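Local coordinates for beta-hydroxyacid dehydrogenase, 3-hydroxyisobutyrate dehydrogenase (Saccharomonospora xinjiangensis XJ-54, PDB 6GRL), which probably binds NADP and acts as an S-selective imine reductase that can carry out reductive amination, at residues K135-P140 against N147-F152. Residues are numbered along the deposited sequence; the frame is centred on the assembly and turned at random.
Sequences KIMGDP and NVSLSF
Lys135 and Met137 pair in antiparallel fashion with Ser151 and Ser149, the short strand axes approaching to 4.8 Å with their directions 157° apart. The two strands form a beta hairpin near one edge of the Rossmann-type sheet of the probable NADP-binding domain, where strand 149-154 turns back antiparallel to strand 130-137, runs parallel to strand 171-174 on its other side and bonds, through Leu150, to Gly171 and Ala173 there. The ladder illustrates how an antiparallel register sets facing residues side by side, alternately on one face of the sheet and the other. Lys135 and Ser151 exchange both N-H...O bonds, as do Met137 and Ser149; the bond from Met137 N to Ser149 O is 2.7 Å long and nearly straight, at 173°. Between these pairs sits the non-hydrogen-bonded pair Ile136-Leu150, where the CA of Leu150 makes a CA-H...O contact with Lys135 O.

On the face of Ile136, its side chain lies beside that of Leu150, CG1 meeting CD2 at 3.8 Å. Its other branch, CG2, stands anti to the backbone N (chi1 -60° places CG1 beside that N) and touches Val148 CG1, the two side chains crossing at a slant. Met31 and Ile35 of helix 30-41 cover Ile136. The other branch of Val148, CG2, rests against Asp139 O and Gly138 CA. An alanine here would probably leave Ile136 CG2 without its CG1 neighbour and Gly138 CA and Asp139 O without CG2, opening a gap beside each. The opposite face carries Met137, whose CB lies 3.3 Å from Ser149 OG, and Lys135, whose amino group turns away to a salt bridge with Asp133. Past the ladder, a water accepts from Asp139 N and donates to Asn147 O, at 2.9 Å from each.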
loop_
_atom_site.group_PDB
_atom_site.type_symbol
_atom_site.label_atom_id
_atom_site.label_comp_id
_atom_site.label_asym_id
_atom_site.label_seq_id
_atom_site.Cartn_x
_atom_site.Cartn_y
_atom_site.Cartn_z
ATOM N N LYS A 135 1.816 6.353 -1.596
ATOM C CA LYS A 135 2.343 4.994 -1.579
ATOM C C LYS A 135 2.087 4.352 -2.933
ATOM O O LYS A 135 0.977 4.448 -3.470
ATOM C CB LYS A 135 1.710 4.168 -0.453
ATOM C CG LYS A 135 2.028 4.696 0.941
ATOM C CD LYS A 135 3.498 4.494 1.288
ATOM C CE LYS A 135 3.886 5.247 2.554
ATOM N NZ LYS A 135 4.220 6.677 2.285
ATOM N N ILE A 136 3.108 3.693 -3.476
ATOM C CA ILE A 136 3.094 3.195 -4.849
ATOM C C ILE A 136 2.876 1.689 -4.843
ATOM O O ILE A 136 3.539 0.957 -4.098
ATOM C CB ILE A 136 4.400 3.552 -5.580
ATOM C CG1 ILE A 136 4.592 5.070 -5.619
ATOM C CG2 ILE A 136 4.402 2.969 -6.988
ATOM C CD1 ILE A 136 5.976 5.495 -6.061
ATOM N N MET A 137 1.950 1.228 -5.681
ATOM C CA MET A 137 1.756 -0.191 -5.958
ATOM C C MET A 137 2.188 -0.439 -7.398
ATOM O O MET A 137 1.567 0.075 -8.335
ATOM C CB MET A 137 0.304 -0.606 -5.741
ATOM C CG MET A 137 -0.346 0.006 -4.514
ATOM S SD MET A 137 -1.351 -1.182 -3.603
ATOM C CE MET A 137 -0.094 -2.328 -3.043
ATOM N N GLY A 138 3.250 -1.215 -7.574
ATOM C CA GLY A 138 3.771 -1.530 -8.886
ATOM C C GLY A 138 5.276 -1.398 -8.936
ATOM O O GLY A 138 5.928 -0.967 -7.988
ATOM N N ASP A 139 5.832 -1.777 -10.096
ATOM C CA ASP A 139 7.264 -1.817 -10.339
ATOM C C ASP A 139 7.723 -0.573 -11.091
ATOM O O ASP A 139 6.963 0.002 -11.876
ATOM C CB ASP A 139 7.635 -3.068 -11.140
ATOM C CG ASP A 139 7.299 -4.346 -10.403
ATOM O OD1 ASP A 139 7.319 -4.332 -9.154
ATOM O OD2 ASP A 139 7.009 -5.362 -11.070
ATOM N N PRO A 140 8.963 -0.147 -10.857
ATOM C CA PRO A 140 9.486 1.065 -11.511
ATOM C C PRO A 140 9.356 1.029 -13.027
ATOM O O PRO A 140 9.008 2.056 -13.627
ATOM C CB PRO A 140 10.958 1.093 -11.069
ATOM C CG PRO A 140 10.948 0.414 -9.743
ATOM C CD PRO A 140 9.880 -0.653 -9.818
ATOM N N ASN A 147 -0.332 -0.034 -15.015
ATOM C CA ASN A 147 0.101 -1.101 -14.124
ATOM C C ASN A 147 0.773 -0.573 -12.863
ATOM O O ASN A 147 1.390 -1.351 -12.129
ATOM C CB ASN A 147 1.032 -2.063 -14.865
ATOM C CG ASN A 147 0.283 -2.963 -15.825
ATOM O OD1 ASN A 147 -0.893 -3.261 -15.616
ATOM N ND2 ASN A 147 0.960 -3.410 -16.878
ATOM N N VAL A 148 0.667 0.726 -12.598
ATOM C CA VAL A 148 1.111 1.326 -11.347
ATOM C C VAL A 148 -0.047 2.136 -10.784
ATOM O O VAL A 148 -0.694 2.892 -11.516
ATOM C CB VAL A 148 2.356 2.214 -11.539
ATOM C CG1 VAL A 148 2.512 3.185 -10.377
ATOM C CG2 VAL A 148 3.598 1.351 -11.672
ATOM N N SER A 149 -0.321 1.961 -9.493
ATOM C CA SER A 149 -1.349 2.716 -8.796
ATOM C C SER A 149 -0.739 3.400 -7.581
ATOM O O SER A 149 0.185 2.877 -6.951
ATOM C CB SER A 149 -2.513 1.817 -8.364
ATOM O OG SER A 149 -2.084 0.834 -7.440
ATOM N N LEU A 150 -1.262 4.580 -7.258
ATOM C CA LEU A 150 -0.740 5.394 -6.170
ATOM C C LEU A 150 -1.877 5.793 -5.243
ATOM O O LEU A 150 -2.941 6.213 -5.706
ATOM C CB LEU A 150 -0.030 6.644 -6.704
ATOM C CG LEU A 150 1.216 6.440 -7.571
ATOM C CD1 LEU A 150 0.850 6.368 -9.047
ATOM C CD2 LEU A 150 2.230 7.548 -7.321
ATOM N N SER A 151 -1.649 5.657 -3.941
ATOM C CA SER A 151 -2.591 6.089 -2.917
ATOM C C SER A 151 -2.044 7.332 -2.233
ATOM O O SER A 151 -0.857 7.394 -1.903
ATOM C CB SER A 151 -2.826 4.986 -1.881
ATOM O OG SER A 151 -3.421 3.841 -2.468
ATOM N N PHE A 152 -2.908 8.324 -2.017
ATOM C CA PHE A 152 -2.489 9.591 -1.436
ATOM C C PHE A 152 -3.363 9.957 -0.246
ATOM O O PHE A 152 -4.549 9.620 -0.192
ATOM C CB PHE A 152 -2.530 10.727 -2.465
ATOM C CG PHE A 152 -1.451 10.639 -3.502
ATOM C CD1 PHE A 152 -0.188 11.145 -3.250
ATOM C CD2 PHE A 152 -1.698 10.040 -4.723
ATOM C CE1 PHE A 152 0.809 11.060 -4.201
ATOM C CE2 PHE A 152 -0.706 9.952 -5.679
ATOM C CZ PHE A 152 0.548 10.463 -5.418
HETATM O O HOH W 1 -0.367 2.320 -2.322
HETATM O O HOH W 2 3.863 -2.868 -11.869
#